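CELL WALL surface anchor family protein (PDB 2WW8) probably acts as the adhesin of the pneumococcal pilus, recognising host cells with a magnesium-bearing, integrin I-like domain carried on a row of immunoglobulin-like and prealbumin-like domains. Local coordinates at residues T286-G290 / H438-D444; D293-L299 / A478-V482; Y394-H400 / A502-N506. One frame throughout, in Å; residues are numbered along the deposited sequence.

Contact 1. Residues T286-G290 / H438-D444; sequences TVEKG and HTIVRGD
A β-strand docks against an irregular loop here, joining two insertions of the von Willebrand A-type (integrin I-like) domain. Residues 286-288 end a regular stretch of strand 284-292, and K289 stays extended. G290 has phi 108° and psi 176°, angles at which a CB would clash with the carbonyl oxygen of K289. Residues 438-444 touch this strand at both ends and bow away between: V287 and H438 lie 5.3 Å apart CA to CA, K289 and D444 6.7 Å. The chain turns through T439 and I440, V441 and R442 are extended, and G443 takes positive phi (77°), easy for glycine.

Around H438 (chi1 p) the packing is CH-pi: CG2 of T286 stands over one ring face, 3.7 Å from the centroid and 11° off the normal, while the OG1 of T286 bonds to T313. At the ring edge, E288 (chi1 m, chi2 t) accepts a hydrogen bond, ND1 of H438 to OE2 of E288, 3.1 Å and 168°; its OE1 is kept by R298 in a salt bridge.

At the other end, K289, long and flexible (m, m, t, t), donates from NZ to the main-chain O of D444 at 2.8 Å, and E288 O packs 3.8 Å from D444 CB. D444 OD2 pairs with R497, and also takes a 2.7 Å hydrogen bond from a water that accepts one from G290 N at 2.9 Å.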
loop_
_atom_site.group_PDB
_atom_site.type_symbol
_atom_site.label_atom_id
_atom_site.label_comp_id
_atom_site.label_asym_id
_atom_site.label_seq_id
_atom_site.Cartn_x
_atom_site.Cartn_y
_atom_site.Cartn_z
ATOM N N THR A 286 23.020 -26.946 37.408
ATOM C CA THR A 286 24.381 -27.315 37.780
ATOM C C THR A 286 24.819 -28.463 36.866
ATOM O O THR A 286 24.079 -29.464 36.670
ATOM C CB THR A 286 24.462 -27.710 39.249
ATOM O OG1 THR A 286 24.136 -26.576 40.083
ATOM C CG2 THR A 286 25.925 -28.135 39.638
ATOM N N VAL A 287 26.033 -28.328 36.327
ATOM C CA VAL A 287 26.715 -29.435 35.631
ATOM C C VAL A 287 28.035 -29.724 36.350
ATOM O O VAL A 287 28.572 -28.833 37.001
ATOM C CB VAL A 287 27.033 -29.176 34.140
ATOM C CG1 VAL A 287 25.725 -29.132 33.343
ATOM C CG2 VAL A 287 27.870 -27.911 33.998
ATOM N N GLU A 288 28.517 -30.968 36.251
ATOM C CA GLU A 288 29.837 -31.313 36.717
ATOM C C GLU A 288 30.789 -31.590 35.584
ATOM O O GLU A 288 30.401 -32.106 34.517
ATOM C CB GLU A 288 29.845 -32.513 37.661
ATOM C CG GLU A 288 29.297 -32.226 39.035
ATOM C CD GLU A 288 29.511 -33.441 39.965
ATOM O OE1 GLU A 288 30.540 -34.160 39.843
ATOM O OE2 GLU A 288 28.655 -33.687 40.833
ATOM N N LYS A 289 32.058 -31.266 35.847
ATOM C CA LYS A 289 33.103 -31.494 34.863
ATOM C C LYS A 289 34.374 -32.013 35.547
ATOM O O LYS A 289 34.443 -32.011 36.779
ATOM C CB LYS A 289 33.432 -30.150 34.220
ATOM C CG LYS A 289 32.335 -29.592 33.349
ATOM C CD LYS A 289 32.089 -30.380 32.101
ATOM C CE LYS A 289 30.822 -29.785 31.473
ATOM N NZ LYS A 289 30.599 -30.375 30.081
ATOM N N GLY A 290 35.337 -32.488 34.755
ATOM C CA GLY A 290 36.630 -32.840 35.314
ATOM C C GLY A 290 36.795 -34.357 35.345
ATOM O O GLY A 290 35.892 -35.170 34.994
ATOM N N HIS A 438 23.067 -33.433 38.401
ATOM C CA HIS A 438 24.483 -33.602 38.116
ATOM C C HIS A 438 25.031 -34.753 38.936
ATOM O O HIS A 438 26.055 -35.289 38.566
ATOM C CB HIS A 438 25.286 -32.337 38.471
ATOM C CG HIS A 438 25.093 -31.831 39.870
ATOM N ND1 HIS A 438 26.052 -31.973 40.858
ATOM C CD2 HIS A 438 24.060 -31.180 40.444
ATOM C CE1 HIS A 438 25.627 -31.404 41.974
ATOM N NE2 HIS A 438 24.425 -30.900 41.744
ATOM N N THR A 439 24.384 -35.143 40.039
ATOM C CA THR A 439 24.928 -36.269 40.821
ATOM C C THR A 439 24.553 -37.678 40.334
ATOM O O THR A 439 25.107 -38.720 40.807
ATOM C CB THR A 439 24.552 -36.197 42.351
ATOM O OG1 THR A 439 23.146 -36.439 42.475
ATOM C CG2 THR A 439 24.970 -34.891 43.044
ATOM N N ILE A 440 23.583 -37.749 39.431
ATOM C CA ILE A 440 23.205 -39.049 38.875
ATOM C C ILE A 440 23.358 -39.192 37.382
ATOM O O ILE A 440 23.503 -40.310 36.897
ATOM C CB ILE A 440 21.753 -39.422 39.170
ATOM C CG1 ILE A 440 20.865 -38.271 38.685
ATOM C CG2 ILE A 440 21.632 -39.820 40.701
ATOM C CD1 ILE A 440 19.380 -38.367 38.910
ATOM N N VAL A 441 23.337 -38.085 36.654
ATOM C CA VAL A 441 23.454 -38.152 35.193
ATOM C C VAL A 441 24.743 -38.839 34.740
ATOM O O VAL A 441 25.831 -38.704 35.363
ATOM C CB VAL A 441 23.268 -36.733 34.564
ATOM C CG1 VAL A 441 24.569 -35.802 34.747
ATOM C CG2 VAL A 441 22.937 -36.765 33.102
ATOM N N ARG A 442 24.635 -39.519 33.581
ATOM C CA ARG A 442 25.801 -40.192 32.977
ATOM C C ARG A 442 26.375 -39.264 31.937
ATOM O O ARG A 442 25.613 -38.616 31.214
ATOM C CB ARG A 442 25.452 -41.567 32.349
ATOM C CG ARG A 442 24.681 -42.551 33.253
ATOM C CD ARG A 442 25.419 -42.787 34.569
ATOM N NE ARG A 442 26.719 -43.393 34.374
ATOM C CZ ARG A 442 27.516 -43.792 35.362
ATOM N NH1 ARG A 442 27.132 -43.616 36.623
ATOM N NH2 ARG A 442 28.704 -44.311 35.066
ATOM N N GLY A 443 27.715 -39.244 31.828
ATOM C CA GLY A 443 28.362 -38.436 30.776
ATOM C C GLY A 443 28.412 -36.947 31.077
ATOM O O GLY A 443 27.799 -36.474 32.031
ATOM N N ASP A 444 29.173 -36.209 30.271
ATOM C CA ASP A 444 29.313 -34.771 30.465
ATOM C C ASP A 444 29.611 -34.077 29.130
ATOM O O ASP A 444 30.097 -32.935 29.158
ATOM C CB ASP A 444 30.352 -34.487 31.559
ATOM C CG ASP A 444 31.804 -34.760 31.097
ATOM O OD1 ASP A 444 32.048 -35.248 29.941
ATOM O OD2 ASP A 444 32.712 -34.462 31.912
HETATM O O HOH W 1 34.738 -32.663 31.937
#

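Contact 2. Residues D293-L299 / A478-V482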
loop_
_atom_site.group_PDB
_atom_site.type_symbol
_atom_site.label_atom_id
_atom_site.label_comp_id
_atom_site.label_asym_id
_atom_site.label_seq_id
_atom_site.Cartn_x
_atom_site.Cartn_y
_atom_site.Cartn_z
ATOM N N ASP A 293 41.540 -38.514 40.362
ATOM C CA ASP A 293 42.773 -39.249 40.532
ATOM C C ASP A 293 42.424 -40.737 40.749
ATOM O O ASP A 293 41.252 -41.131 40.697
ATOM C CB ASP A 293 43.636 -38.703 41.677
ATOM C CG ASP A 293 43.063 -38.934 43.090
ATOM O OD1 ASP A 293 42.063 -39.674 43.258
ATOM O OD2 ASP A 293 43.671 -38.349 44.022
ATOM N N LYS A 294 43.437 -41.574 40.961
ATOM C CA LYS A 294 43.128 -43.008 41.088
ATOM C C LYS A 294 42.296 -43.445 42.336
ATOM O O LYS A 294 41.814 -44.569 42.341
ATOM C CB LYS A 294 44.407 -43.859 40.971
ATOM C CG LYS A 294 45.015 -43.893 39.539
ATOM C CD LYS A 294 46.527 -44.352 39.538
ATOM C CE LYS A 294 46.825 -45.887 39.499
ATOM N NZ LYS A 294 46.043 -46.513 38.392
ATOM N N ASN A 295 42.163 -42.622 43.379
ATOM C CA ASN A 295 41.249 -42.902 44.500
ATOM C C ASN A 295 39.872 -42.253 44.293
ATOM O O ASN A 295 39.058 -42.218 45.230
ATOM C CB ASN A 295 41.846 -42.349 45.784
ATOM C CG ASN A 295 43.251 -42.829 46.012
ATOM O OD1 ASN A 295 43.526 -44.018 45.860
ATOM N ND2 ASN A 295 44.158 -41.927 46.405
ATOM N N GLY A 296 39.626 -41.720 43.101
ATOM C CA GLY A 296 38.403 -41.016 42.744
ATOM C C GLY A 296 38.190 -39.574 43.213
ATOM O O GLY A 296 37.106 -39.025 43.079
ATOM N N LYS A 297 39.222 -38.927 43.731
ATOM C CA LYS A 297 39.142 -37.551 44.159
ATOM C C LYS A 297 39.123 -36.696 42.895
ATOM O O LYS A 297 39.901 -36.848 41.941
ATOM C CB LYS A 297 40.290 -37.352 45.126
ATOM C CG LYS A 297 40.843 -36.005 45.342
ATOM C CD LYS A 297 40.039 -35.209 46.261
ATOM C CE LYS A 297 40.945 -34.252 47.021
ATOM N NZ LYS A 297 39.924 -33.552 47.913
ATOM N N ARG A 298 38.124 -35.826 42.863
ATOM C CA ARG A 298 37.773 -35.121 41.631
ATOM C C ARG A 298 38.693 -33.915 41.397
ATOM O O ARG A 298 39.154 -33.275 42.352
ATOM C CB ARG A 298 36.303 -34.686 41.746
ATOM C CG ARG A 298 35.363 -35.895 41.765
ATOM C CD ARG A 298 35.036 -36.237 40.333
ATOM N NE ARG A 298 34.044 -35.225 39.975
ATOM C CZ ARG A 298 34.207 -34.224 39.113
ATOM N NH1 ARG A 298 35.357 -34.043 38.425
ATOM N NH2 ARG A 298 33.165 -33.405 38.957
ATOM N N LEU A 299 38.935 -33.580 40.136
ATOM C CA LEU A 299 39.748 -32.392 39.838
ATOM C C LEU A 299 39.466 -31.939 38.415
ATOM O O LEU A 299 39.166 -32.769 37.574
ATOM C CB LEU A 299 41.247 -32.614 40.007
ATOM C CG LEU A 299 42.056 -33.364 38.953
ATOM C CD1 LEU A 299 43.491 -32.897 38.885
ATOM C CD2 LEU A 299 42.024 -34.856 39.343
ATOM N N ALA A 478 45.296 -31.295 50.171
ATOM C CA ALA A 478 43.909 -31.400 49.749
ATOM C C ALA A 478 43.477 -32.858 49.551
ATOM O O ALA A 478 42.283 -33.114 49.442
ATOM C CB ALA A 478 43.665 -30.579 48.474
ATOM N N GLY A 479 44.435 -33.789 49.504
ATOM C CA GLY A 479 44.175 -35.240 49.496
ATOM C C GLY A 479 44.367 -35.974 48.166
ATOM O O GLY A 479 44.066 -37.166 48.039
ATOM N N TYR A 480 44.928 -35.291 47.166
ATOM C CA TYR A 480 45.258 -35.969 45.921
ATOM C C TYR A 480 46.429 -36.957 46.027
ATOM O O TYR A 480 47.368 -36.813 46.824
ATOM C CB TYR A 480 45.518 -34.922 44.841
ATOM C CG TYR A 480 44.316 -34.066 44.504
ATOM C CD1 TYR A 480 43.376 -34.535 43.618
ATOM C CD2 TYR A 480 44.175 -32.777 44.959
ATOM C CE1 TYR A 480 42.299 -33.819 43.261
ATOM C CE2 TYR A 480 43.071 -31.982 44.580
ATOM C CZ TYR A 480 42.135 -32.512 43.737
ATOM O OH TYR A 480 41.005 -31.833 43.287
ATOM N N ALA A 481 46.375 -37.968 45.165
ATOM C CA ALA A 481 47.441 -38.965 45.100
ATOM C C ALA A 481 48.589 -38.355 44.302
ATOM O O ALA A 481 48.809 -38.705 43.134
ATOM C CB ALA A 481 46.874 -40.241 44.393
ATOM N N VAL A 482 49.331 -37.436 44.915
ATOM C CA VAL A 482 50.466 -36.823 44.241
ATOM C C VAL A 482 51.723 -37.722 44.298
ATOM O O VAL A 482 52.161 -38.195 45.349
ATOM C CB VAL A 482 50.746 -35.395 44.811
ATOM C CG1 VAL A 482 51.561 -34.607 43.802
ATOM C CG2 VAL A 482 49.437 -34.613 44.999
HETATM O O HOH W 2 43.171 -39.146 46.510
#
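A tight β-hairpin turn meets the C-terminal end of a helix: residues 293-297 connect strand 284-292 with strand 298-299, and G479, with positive phi, closes helix 469-477 in a Schellman motif. The turn is type I from D293 to G296, with G296 N bonded to D293 O at 3.0 Å and D293 N to K297 O at 2.8 Å. G296 readily takes the positive phi that brings the chain back.

D293 suits its place because its two carboxylate oxygens serve different partners. OD1 steadies the turn, accepting from K297 N at 3.0 Å and, weakly, from N295 N at 3.0 Å. OD2 reaches across to A481 N at 3.0 Å and takes a water bond of 2.7 Å; the same water donates to G479 O at 2.7 Å and accepts from N295 ND2 at 3.0 Å. A481, the centre of an inverse gamma turn, is small enough to lie close under this carboxylate.

Y480 supplies the largest buried area. K297 lays its aliphatic chain over one ring face, CE standing 3.8 Å from the Y480 centroid in a CH-pi contact, and extends NZ to a weak 2.8 Å hydrogen bond with A478 O. The phenol tip donates from Y480 OH to R298 O at a short 2.5 Å, and L299 CB packs 3.6 Å from Y480 CE1.

Behind this interface, the Y480 ring rests on M475 of helix 469-477 and I492 of strand 489-496, while L299 packs on F465 of strand 461-467.

Contact 3. Residues Y394-H400 / A502-N506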
loop_
_atom_site.group_PDB
_atom_site.type_symbol
_atom_site.label_atom_id
_atom_site.label_comp_id
_atom_site.label_asym_id
_atom_site.label_seq_id
_atom_site.Cartn_x
_atom_site.Cartn_y
_atom_site.Cartn_z
ATOM N N TYR A 394 20.395 -40.574 31.188
ATOM C CA TYR A 394 20.035 -40.969 32.564
ATOM C C TYR A 394 20.408 -42.431 32.787
ATOM O O TYR A 394 20.321 -43.215 31.868
ATOM C CB TYR A 394 18.552 -40.780 32.854
ATOM C CG TYR A 394 18.153 -39.309 33.009
ATOM C CD1 TYR A 394 18.561 -38.551 34.095
ATOM C CD2 TYR A 394 17.257 -38.741 32.122
ATOM C CE1 TYR A 394 18.149 -37.228 34.262
ATOM C CE2 TYR A 394 16.793 -37.458 32.279
ATOM C CZ TYR A 394 17.248 -36.705 33.340
ATOM O OH TYR A 394 16.826 -35.404 33.409
ATOM N N PRO A 395 20.860 -42.788 33.994
ATOM C CA PRO A 395 21.277 -44.159 34.300
ATOM C C PRO A 395 20.028 -45.072 34.407
ATOM O O PRO A 395 18.985 -44.662 34.927
ATOM C CB PRO A 395 21.994 -44.030 35.669
ATOM C CG PRO A 395 21.319 -42.859 36.345
ATOM C CD PRO A 395 20.999 -41.899 35.163
ATOM N N ILE A 396 20.169 -46.294 33.913
ATOM C CA ILE A 396 19.236 -47.360 34.164
ATOM C C ILE A 396 19.452 -47.731 35.642
ATOM O O ILE A 396 20.610 -47.768 36.145
ATOM C CB ILE A 396 19.600 -48.488 33.243
ATOM C CG1 ILE A 396 19.437 -47.965 31.805
ATOM C CG2 ILE A 396 18.807 -49.805 33.565
ATOM C CD1 ILE A 396 19.931 -48.938 30.735
ATOM N N ASN A 397 18.328 -47.968 36.328
ATOM C CA ASN A 397 18.323 -48.113 37.789
ATOM C C ASN A 397 18.661 -49.546 38.208
ATOM O O ASN A 397 17.812 -50.244 38.727
ATOM C CB ASN A 397 16.976 -47.611 38.343
ATOM C CG ASN A 397 16.855 -47.733 39.849
ATOM O OD1 ASN A 397 17.795 -47.470 40.556
ATOM N ND2 ASN A 397 15.718 -48.193 40.339
ATOM N N PHE A 398 19.897 -49.993 37.963
ATOM C CA PHE A 398 20.361 -51.307 38.450
ATOM C C PHE A 398 20.376 -51.436 39.963
ATOM O O PHE A 398 20.738 -50.487 40.663
ATOM C CB PHE A 398 21.752 -51.645 37.869
ATOM C CG PHE A 398 21.729 -51.949 36.368
ATOM C CD1 PHE A 398 21.085 -53.080 35.887
ATOM C CD2 PHE A 398 22.336 -51.116 35.455
ATOM C CE1 PHE A 398 21.055 -53.367 34.529
ATOM C CE2 PHE A 398 22.312 -51.355 34.055
ATOM C CZ PHE A 398 21.689 -52.510 33.600
ATOM N N ASN A 399 20.016 -52.614 40.451
ATOM C CA ASN A 399 20.073 -52.984 41.865
ATOM C C ASN A 399 21.419 -53.627 42.217
ATOM O O ASN A 399 21.823 -54.622 41.606
ATOM C CB ASN A 399 18.903 -53.936 42.162
ATOM C CG ASN A 399 18.706 -54.214 43.645
ATOM O OD1 ASN A 399 19.501 -53.856 44.515
ATOM N ND2 ASN A 399 17.624 -54.911 43.933
ATOM N N HIS A 400 22.138 -53.033 43.171
ATOM C CA HIS A 400 23.492 -53.476 43.495
ATOM C C HIS A 400 23.521 -54.174 44.833
ATOM O O HIS A 400 24.633 -54.399 45.326
ATOM C CB HIS A 400 24.544 -52.354 43.553
ATOM C CG HIS A 400 24.623 -51.553 42.297
ATOM N ND1 HIS A 400 24.944 -52.127 41.087
ATOM C CD2 HIS A 400 24.366 -50.249 42.044
ATOM C CE1 HIS A 400 24.894 -51.211 40.138
ATOM N NE2 HIS A 400 24.539 -50.064 40.692
ATOM N N ALA A 502 31.507 -46.704 31.754
ATOM C CA ALA A 502 30.514 -47.761 31.559
ATOM C C ALA A 502 30.016 -48.132 32.973
ATOM O O ALA A 502 30.712 -47.933 33.988
ATOM C CB ALA A 502 31.260 -48.890 30.924
ATOM N N TYR A 503 28.811 -48.667 33.060
ATOM C CA TYR A 503 28.252 -49.082 34.348
ATOM C C TYR A 503 27.331 -50.296 34.098
ATOM O O TYR A 503 26.844 -50.487 32.975
ATOM C CB TYR A 503 27.559 -47.861 34.987
ATOM C CG TYR A 503 26.275 -47.477 34.260
ATOM C CD1 TYR A 503 26.282 -46.633 33.107
ATOM C CD2 TYR A 503 25.045 -47.949 34.731
ATOM C CE1 TYR A 503 25.090 -46.285 32.454
ATOM C CE2 TYR A 503 23.850 -47.591 34.064
ATOM C CZ TYR A 503 23.874 -46.779 32.958
ATOM O OH TYR A 503 22.676 -46.504 32.318
ATOM N N PRO A 504 27.178 -51.208 35.089
ATOM C CA PRO A 504 28.104 -51.424 36.257
ATOM C C PRO A 504 29.522 -51.795 35.809
ATOM O O PRO A 504 29.731 -52.690 34.999
ATOM C CB PRO A 504 27.439 -52.544 37.043
ATOM C CG PRO A 504 25.940 -52.507 36.523
ATOM C CD PRO A 504 26.084 -52.189 35.071
ATOM N N PHE A 505 30.512 -51.038 36.281
ATOM C CA PHE A 505 31.825 -51.080 35.658
ATOM C C PHE A 505 32.492 -52.450 35.727
ATOM O O PHE A 505 33.209 -52.878 34.799
ATOM C CB PHE A 505 32.685 -49.989 36.316
ATOM C CG PHE A 505 33.971 -49.790 35.635
ATOM C CD1 PHE A 505 34.057 -48.998 34.491
ATOM C CD2 PHE A 505 35.122 -50.425 36.116
ATOM C CE1 PHE A 505 35.300 -48.791 33.837
ATOM C CE2 PHE A 505 36.351 -50.235 35.482
ATOM C CZ PHE A 505 36.465 -49.435 34.354
ATOM N N ASN A 506 32.242 -53.180 36.814
ATOM C CA ASN A 506 32.848 -54.514 36.938
ATOM C C ASN A 506 31.899 -55.670 36.663
ATOM O O ASN A 506 32.149 -56.812 37.042
ATOM C CB ASN A 506 33.541 -54.696 38.294
ATOM C CG ASN A 506 34.707 -53.745 38.439
ATOM O OD1 ASN A 506 34.723 -52.901 39.328
ATOM N ND2 ASN A 506 35.644 -53.820 37.492
HETATM O O HOH W 3 22.528 -44.397 30.764
#
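Y503 pushes its ring beneath the bend of residues 395-398, laying its hydroxyl against the backbone, with Y503 CE2 at the edge of the F398 ring. The CA-to-CB bond of Y503 points sideways, and chi1 p swings the ring across the gap; tyrosine suits the place, since its ring fills the gap and its hydroxyl accepts from the amide beyond. I396 N donates to Y503 OH at 3.0 Å with a nearly straight angle of 168°. A water joins the same hydroxyl, 2.6 Å from Y503 OH, to Y394 O, 2.7 Å away, so the tyrosine tip is tied to the backbone at two points.

Apolar contacts line the ring and its tip. I396 CG1 lies 3.6 Å from Y503 OH, P395 CB 4.3 Å from Y503 CZ, and F398 CE2 4.1 Å from Y503 CE2. Both loops belong to the long insertion between parallel strands 379-386 and 533-539 of the von Willebrand A-type domain: 394-400 lies near its start and 502-506 near its end, so the contact brings the two ends of the insertion together.

The Y503-P504 peptide is cis, which turns the chain sharply and presents the proline ring to its neighbours. P504 CD packs 3.9 Å from F398 CD2, and P504 CG 4.0 Å from H400 CE1, at the edge of the imidazole. An inverse gamma turn centred on N397, with a weak 3.0 Å bond from F398 N to I396 O, bends the first loop so that F398 faces P504. Y407 of helix 407-416 meets the F398 ring edge-to-face and hydrogen-bonds H400 ND1.

Contact 1 touches both of the others. Contacts 1 and 2, centres 18 Å apart, share a sheet: R298, on the hairpin of contact 2, turns back to contact 1, with NH2 2.9 Å from E288 OE1 in a salt bridge and NH1 2.8 Å from K289 O. Contacts 1 and 3, centres 15 Å apart, touch through I440 O, 3.4 Å from P395 CG, and through R442, whose NE lies 3.5 Å from Y503 CD1 and whose CD lies 3.8 Å from P395 CB. Contacts 2 and 3 do not meet, their nearest atoms being about 10 Å apart. In contact 1 the K289 side chain lies about 12 Å from the magnesium held by S234, S236 and D387.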